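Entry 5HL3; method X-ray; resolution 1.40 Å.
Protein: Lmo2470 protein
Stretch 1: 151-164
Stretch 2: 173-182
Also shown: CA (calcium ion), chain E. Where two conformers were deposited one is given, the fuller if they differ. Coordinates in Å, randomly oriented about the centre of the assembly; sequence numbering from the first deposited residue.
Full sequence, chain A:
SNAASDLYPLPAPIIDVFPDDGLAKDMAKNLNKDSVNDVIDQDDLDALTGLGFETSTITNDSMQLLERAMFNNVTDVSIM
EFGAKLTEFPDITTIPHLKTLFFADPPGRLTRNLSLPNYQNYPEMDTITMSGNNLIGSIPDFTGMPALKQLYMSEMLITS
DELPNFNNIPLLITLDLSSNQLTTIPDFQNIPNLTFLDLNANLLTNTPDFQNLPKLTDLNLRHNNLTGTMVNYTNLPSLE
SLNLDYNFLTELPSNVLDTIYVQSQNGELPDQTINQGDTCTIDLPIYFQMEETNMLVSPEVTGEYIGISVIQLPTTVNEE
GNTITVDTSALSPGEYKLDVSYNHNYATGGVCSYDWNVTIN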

# COMPACT_ATOMS: atom_id res chain seq x y z
N LEU A 151 0.83 9.32 6.39
CA LEU A 151 0.88 9.59 4.97
C LEU A 151 0.16 8.45 4.23
O LEU A 151 0.65 7.31 4.23
CB LEU A 151 2.33 9.76 4.54
CG LEU A 151 2.61 10.19 3.13
CD1 LEU A 151 1.90 11.49 2.77
CD2 LEU A 151 4.12 10.34 2.95
N TYR A 152 -1.00 8.76 3.64
CA TYR A 152 -1.84 7.78 2.93
C TYR A 152 -1.73 8.07 1.44
O TYR A 152 -2.30 9.06 0.94
CB TYR A 152 -3.26 7.87 3.42
CG TYR A 152 -3.41 7.47 4.87
CD1 TYR A 152 -3.47 6.13 5.25
CD2 TYR A 152 -3.52 8.44 5.89
CE1 TYR A 152 -3.61 5.80 6.59
CE2 TYR A 152 -3.66 8.08 7.21
CZ TYR A 152 -3.70 6.77 7.55
OH TYR A 152 -3.82 6.44 8.92
N MSE A 153 -1.03 7.18 0.72
CA MSE A 153 -0.70 7.37 -0.69
C MSE A 153 -0.90 6.07 -1.45
O MSE A 153 -0.04 5.65 -2.22
CB MSE A 153 0.74 7.86 -0.82
CG MSE A 153 1.06 9.11 0.02
SE MSE A 153 0.27 10.77 -0.68
CE MSE A 153 1.62 11.05 -2.05
N SER A 154 -2.02 5.43 -1.23
CA SER A 154 -2.35 4.14 -1.87
C SER A 154 -2.92 4.36 -3.26
O SER A 154 -3.67 5.33 -3.46
CB SER A 154 -3.37 3.41 -1.01
OG SER A 154 -3.76 2.20 -1.62
N GLU A 155 -2.58 3.50 -4.22
CA GLU A 155 -3.18 3.55 -5.58
C GLU A 155 -2.95 4.91 -6.23
O GLU A 155 -3.90 5.63 -6.58
CB GLU A 155 -4.67 3.18 -5.59
CG GLU A 155 -5.12 2.82 -7.00
CD GLU A 155 -6.55 2.45 -7.11
OE1 GLU A 155 -7.42 3.22 -6.67
OE2 GLU A 155 -6.83 1.40 -7.71
N MSE A 156 -1.68 5.20 -6.48
CA MSE A 156 -1.29 6.46 -7.10
C MSE A 156 -0.28 6.30 -8.20
O MSE A 156 0.28 7.29 -8.66
CB MSE A 156 -0.70 7.44 -6.05
CG MSE A 156 -1.69 7.75 -4.91
SE MSE A 156 -1.05 9.20 -3.76
CE MSE A 156 -1.48 10.68 -4.95
N LEU A 157 -0.07 5.06 -8.67
CA LEU A 157 0.97 4.74 -9.67
C LEU A 157 2.38 5.24 -9.26
O LEU A 157 3.13 5.78 -10.08
CB LEU A 157 0.55 5.20 -11.05
CG LEU A 157 -0.64 4.41 -11.61
CD1 LEU A 157 -1.11 5.10 -12.87
CD2 LEU A 157 -0.30 2.97 -11.89
N ILE A 158 2.73 5.01 -7.99
CA ILE A 158 4.03 5.40 -7.50
C ILE A 158 5.04 4.30 -7.81
O ILE A 158 4.80 3.13 -7.50
CB ILE A 158 3.98 5.69 -6.00
CG1 ILE A 158 3.09 6.91 -5.77
CG2 ILE A 158 5.39 5.96 -5.45
CD1 ILE A 158 2.68 7.15 -4.34
N THR A 159 6.15 4.68 -8.44
CA THR A 159 7.29 3.79 -8.71
C THR A 159 8.42 4.13 -7.74
O THR A 159 8.42 5.19 -7.09
CB THR A 159 7.74 3.83 -10.18
OG1 THR A 159 7.83 5.19 -10.61
CG2 THR A 159 6.70 3.10 -11.05
N SER A 160 9.41 3.25 -7.63
CA SER A 160 10.46 3.41 -6.62
C SER A 160 11.34 4.66 -6.82
O SER A 160 11.84 5.23 -5.85
CB SER A 160 11.29 2.13 -6.51
OG SER A 160 10.46 1.07 -6.08
N ASP A 161 11.46 5.12 -8.06
CA ASP A 161 12.21 6.35 -8.34
C ASP A 161 11.50 7.62 -7.82
O ASP A 161 12.08 8.69 -7.80
CB ASP A 161 12.47 6.49 -9.85
CG ASP A 161 11.17 6.58 -10.66
OD1 ASP A 161 10.33 5.70 -10.50
OD2 ASP A 161 10.95 7.54 -11.45
N GLU A 162 10.24 7.47 -7.40
CA GLU A 162 9.41 8.60 -6.94
C GLU A 162 9.28 8.66 -5.42
O GLU A 162 8.61 9.56 -4.90
CB GLU A 162 8.01 8.46 -7.58
CG GLU A 162 8.02 8.64 -9.10
CD GLU A 162 6.75 8.22 -9.83
OE1 GLU A 162 5.86 7.60 -9.20
OE2 GLU A 162 6.69 8.48 -11.06
N LEU A 163 9.95 7.74 -4.71
CA LEU A 163 9.82 7.60 -3.25
C LEU A 163 11.16 7.82 -2.55
O LEU A 163 12.06 6.95 -2.63
CB LEU A 163 9.29 6.19 -2.93
CG LEU A 163 9.21 5.80 -1.45
CD1 LEU A 163 8.31 6.70 -0.68
CD2 LEU A 163 8.78 4.36 -1.34
N PRO A 164 11.34 8.96 -1.90
CA PRO A 164 12.63 9.21 -1.24
C PRO A 164 12.79 8.51 0.10
O PRO A 164 11.85 8.03 0.68
CB PRO A 164 12.63 10.72 -1.05
CG PRO A 164 11.24 11.11 -0.99
CD PRO A 164 10.42 10.09 -1.76
CA CA E . 4.26 7.67 -11.08
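Stretch 2 (173-182) ITLDLSSNQL

A single buried asparagine side chain organises this contact. Asn180 points toward stretch 1 with chi1 near -77°, and its amide group serves three backbone positions there: ND2 donates to Met153 O at 3.0 Å, while OD1 accepts from Met156 N at 2.9 Å and from Ile158 N at 3.0 Å. The second ND2 proton is used at home, on Leu177 O at 3.0 Å. One side chain thus satisfies three backbone polar groups of a bend in stretch 1 that has left its strand.

Stretch 2 runs parallel to stretch 1, one repeat along. Residues 174-176 are extended and pair with the strand end at 151-152, Leu151 opposite Leu175 (CA to CA 5.1 Å) and Tyr152 opposite Asp176 (CA to CA 4.9 Å). The ladder is short and regular: Leu151 N donates to Thr174 O at 3.0 Å, Asp176 N to Leu151 O at 3.0 Å, and Met153 N to Asp176 O at 2.9 Å. The register then carries on through loop, with Ser154 beside Ser178 and Glu155 beside Ser179. Glu155 N reaches Ser178 O at 2.9 Å. Glu155 and Ser179 both have positive phi, near 55°, so the two chains turn alike there; beyond it stretch 1 takes one extra residue, and Leu157 comes beside Asn180. Farther on, Gln181 N donates to Ile158 O at 2.9 Å.

The two faces of the short sheet obey different rules. On the face of Tyr152 and Asp176, the tyrosine ring lies obliquely by Asp176, CD1 to CB 3.8 Å. Asp176 OD1 is occupied within its own stretch, taking Ser178 N at 3.0 Å and Ser178 OG at 2.7 Å, which holds the serine hydroxyl 2.7 Å from Ser154 OG.

On the face of Leu151 and Leu175 the packing is aliphatic. These two leucines share the t,p rotamer and meet at Leu151 CD2 to Leu175 CD1, 3.9 Å. Beyond the strands, Leu177 and Leu182 continue the apolar layer: Leu163 CD2 lies 3.8 Å from Leu177 CD1 and 4.0 Å from Leu182 CD2, and Ile158 CG2 is 4.1 Å from Leu182 CD2.

A water bridges the two turns, accepting from Leu157 N at 2.8 Å and donating to Ser179 O at 2.7 Å. The calcium ion braces stretch 1 alone, through Leu157 O at 2.4 Å and both carboxylate oxygens of Glu162, OE1 at 2.5 Å and OE2 at 2.6 Å.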

# COMPACT_ATOMS: atom_id res chain seq x y z
N ILE A 173 4.47 7.85 11.74
CA ILE A 173 3.99 6.61 12.38
C ILE A 173 3.36 5.65 11.35
O ILE A 173 3.48 4.43 11.52
CB ILE A 173 2.96 6.95 13.49
CG1 ILE A 173 3.61 7.75 14.61
CG2 ILE A 173 2.29 5.70 14.04
CD1 ILE A 173 2.59 8.39 15.51
N THR A 174 2.65 6.19 10.35
CA THR A 174 1.90 5.39 9.39
C THR A 174 2.26 5.78 7.98
O THR A 174 2.20 6.96 7.64
CB THR A 174 0.36 5.53 9.58
OG1 THR A 174 0.02 5.02 10.88
CG2 THR A 174 -0.41 4.77 8.51
N LEU A 175 2.60 4.80 7.16
CA LEU A 175 2.90 5.02 5.75
C LEU A 175 2.16 3.95 4.95
O LEU A 175 2.49 2.75 5.06
CB LEU A 175 4.41 4.94 5.51
CG LEU A 175 4.93 5.15 4.11
CD1 LEU A 175 4.45 6.46 3.53
CD2 LEU A 175 6.46 5.08 4.09
N ASP A 176 1.16 4.36 4.18
CA ASP A 176 0.38 3.47 3.33
C ASP A 176 0.75 3.74 1.88
O ASP A 176 0.39 4.77 1.33
CB ASP A 176 -1.12 3.64 3.55
CG ASP A 176 -1.99 2.75 2.66
OD1 ASP A 176 -1.45 1.90 1.91
OD2 ASP A 176 -3.23 2.92 2.72
N LEU A 177 1.48 2.80 1.28
CA LEU A 177 1.93 2.86 -0.13
C LEU A 177 1.36 1.65 -0.89
O LEU A 177 1.96 1.22 -1.91
CB LEU A 177 3.45 2.91 -0.21
CG LEU A 177 4.05 4.26 0.20
CD1 LEU A 177 5.52 4.09 0.54
CD2 LEU A 177 3.81 5.29 -0.89
N SER A 178 0.23 1.12 -0.41
CA SER A 178 -0.35 -0.06 -1.05
C SER A 178 -0.82 0.27 -2.46
O SER A 178 -1.09 1.40 -2.79
CB SER A 178 -1.49 -0.63 -0.23
OG SER A 178 -2.51 0.35 -0.04
N SER A 179 -0.99 -0.77 -3.28
CA SER A 179 -1.52 -0.63 -4.63
C SER A 179 -0.76 0.35 -5.48
O SER A 179 -1.36 1.13 -6.22
CB SER A 179 -3.03 -0.28 -4.61
OG SER A 179 -3.76 -1.41 -4.14
N ASN A 180 0.56 0.25 -5.47
CA ASN A 180 1.44 1.07 -6.33
C ASN A 180 2.29 0.14 -7.18
O ASN A 180 1.93 -1.01 -7.36
CB ASN A 180 2.22 2.09 -5.47
CG ASN A 180 1.37 3.26 -5.06
OD1 ASN A 180 0.85 3.98 -5.92
ND2 ASN A 180 1.21 3.45 -3.76
N GLN A 181 3.37 0.67 -7.75
CA GLN A 181 4.24 -0.11 -8.65
C GLN A 181 5.67 -0.11 -8.10
O GLN A 181 6.63 -0.07 -8.86
CB GLN A 181 4.18 0.48 -10.08
CG GLN A 181 2.77 0.35 -10.66
CD GLN A 181 2.61 0.57 -12.17
OE1 GLN A 181 1.48 0.45 -12.69
NE2 GLN A 181 3.67 0.85 -12.88
N LEU A 182 5.81 -0.20 -6.80
CA LEU A 182 7.15 -0.22 -6.19
C LEU A 182 7.83 -1.55 -6.46
O LEU A 182 7.26 -2.61 -6.20
CB LEU A 182 7.05 -0.00 -4.69
CG LEU A 182 6.48 1.35 -4.24
CD1 LEU A 182 6.19 1.31 -2.76
CD2 LEU A 182 7.45 2.48 -4.59
O HOH W 1 2.07 8.31 -10.55
O HOH W 2 -1.15 2.45 -8.54
O HOH W 3 5.52 5.95 -12.15
O HOH W 4 9.28 0.83 -9.24
O HOH W 5 3.74 8.20 -13.25
O HOH W 6 4.33 10.09 -10.95